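Local coordinates for protein putative secreted endoglycosylceramidase (Rhodococcus hoagii, PDB 6JYZ) that probably hydrolyses the glycosidic bond between glycan and ceramide in galactose-linked glycosphingolipids, as a glycoside hydrolase family 5 endogalactosylceramidase, at residues I149-A154 with G367-V372. Residues are numbered along the deposited sequence; the frame is centred on the assembly and turned at random.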
# COMPACT_ATOMS: atom_id res chain seq x y z
N ILE A 149 15.97 13.49 9.60
CA ILE A 149 15.24 13.07 10.79
C ILE A 149 15.04 11.56 10.67
O ILE A 149 15.37 10.94 9.65
CB ILE A 149 13.88 13.77 10.93
CG1 ILE A 149 12.91 13.46 9.77
CG2 ILE A 149 14.10 15.29 11.07
CD1 ILE A 149 11.51 14.10 9.96
N GLY A 150 14.60 10.93 11.76
CA GLY A 150 14.30 9.52 11.75
C GLY A 150 12.91 9.22 11.16
O GLY A 150 11.99 10.04 11.28
N TRP A 151 12.79 8.00 10.60
CA TRP A 151 11.55 7.62 9.93
C TRP A 151 11.04 6.30 10.50
O TRP A 151 10.63 6.29 11.67
CB TRP A 151 11.76 7.62 8.40
CG TRP A 151 12.03 9.00 7.88
CD1 TRP A 151 13.25 9.63 7.83
CD2 TRP A 151 11.06 9.91 7.39
NE1 TRP A 151 13.08 10.89 7.35
CE2 TRP A 151 11.75 11.11 7.08
CE3 TRP A 151 9.68 9.83 7.11
CZ2 TRP A 151 11.10 12.24 6.57
CZ3 TRP A 151 9.04 10.96 6.62
CH2 TRP A 151 9.75 12.13 6.35
N ASP A 152 11.06 5.23 9.74
CA ASP A 152 10.40 3.97 10.11
C ASP A 152 10.97 2.89 9.24
O ASP A 152 11.36 3.18 8.09
CB ASP A 152 8.87 4.05 9.95
CG ASP A 152 8.46 4.36 8.52
OD1 ASP A 152 8.79 5.52 8.06
OD2 ASP A 152 7.84 3.53 7.87
N GLY A 153 11.01 1.65 9.75
CA GLY A 153 11.51 0.53 8.98
C GLY A 153 12.36 -0.36 9.85
O GLY A 153 11.84 -1.09 10.73
N ALA A 154 13.65 -0.34 9.61
CA ALA A 154 14.55 -1.30 10.24
C ALA A 154 14.93 -0.92 11.66
O ALA A 154 15.05 0.24 12.01
CB ALA A 154 15.81 -1.35 9.38
N GLY A 367 2.62 14.14 15.17
CA GLY A 367 4.04 13.88 15.36
C GLY A 367 4.62 12.97 14.27
O GLY A 367 5.76 12.56 14.42
N ASP A 368 3.87 12.67 13.22
CA ASP A 368 4.45 11.84 12.14
C ASP A 368 5.67 12.58 11.61
O ASP A 368 5.66 13.80 11.47
CB ASP A 368 3.35 11.73 11.06
CG ASP A 368 3.68 10.80 9.89
OD1 ASP A 368 4.60 11.13 9.14
OD2 ASP A 368 3.01 9.79 9.73
N PRO A 369 6.72 11.83 11.19
CA PRO A 369 7.89 12.50 10.64
C PRO A 369 7.62 13.38 9.44
O PRO A 369 8.27 14.37 9.23
CB PRO A 369 8.85 11.39 10.24
CG PRO A 369 7.96 10.15 10.28
CD PRO A 369 6.86 10.38 11.35
N HIS A 370 6.59 13.04 8.65
CA HIS A 370 6.24 13.87 7.52
C HIS A 370 5.89 15.27 8.00
O HIS A 370 6.21 16.25 7.35
CB HIS A 370 5.06 13.27 6.67
CG HIS A 370 5.26 11.93 5.98
ND1 HIS A 370 5.17 10.69 6.61
CD2 HIS A 370 5.68 11.67 4.69
CE1 HIS A 370 5.41 9.71 5.71
NE2 HIS A 370 5.73 10.32 4.56
N ALA A 371 5.16 15.38 9.14
CA ALA A 371 4.79 16.67 9.73
C ALA A 371 5.99 17.34 10.37
O ALA A 371 6.14 18.56 10.30
CB ALA A 371 3.66 16.48 10.76
N VAL A 372 6.84 16.55 11.04
CA VAL A 372 8.03 17.11 11.70
C VAL A 372 8.95 17.71 10.65
O VAL A 372 9.50 18.82 10.88
CB VAL A 372 8.77 16.02 12.51
CG1 VAL A 372 10.16 16.57 12.98
CG2 VAL A 372 7.94 15.58 13.70
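Pro369, the first residue of helix 369-374, pushes its ring into a hollow formed by Ile149, the carbonyl of Gly150 and the indole of Trp151. Its CB sits over one face of the indole in a CH-pi contact, 3.7 Å from the centroid of the six-membered ring and 19° off the normal, while its CG lies 3.6 Å from Trp151 CE3. Ile149 closes the hollow on that same indole face: with CG1 turned between its own backbone N and carbonyl carbon (chi1 63°), its chain extends CD1 toward the helix and crosses the Pro369 side chain at about a right angle, CD1 3.8 Å from Pro369 CB. CD1 also reaches Val372 CG1, one turn further along the helix. The indole in turn drives its CZ3 corner at the centre of the His370 imidazole, an edge-to-face pair with planes at 85°. That imidazole is held by Asp368, the helix N-cap, whose OD1 accepts from His370 ND1 at 2.6 Å, nearly in the ring plane, and through its anti lone pair from His370 N. An alanine at His370 is likely to leave the indole edge without its aromatic face and Asp368 OD1 with the backbone N-H alone of these two donors. Arg173 makes a cation-pi contact with Trp151 and touches His370. In the family 5 (beta/alpha)8 barrel, the contact joins loops following parallel strands 119-124 and 356-359, the latter carrying short helix 369-374.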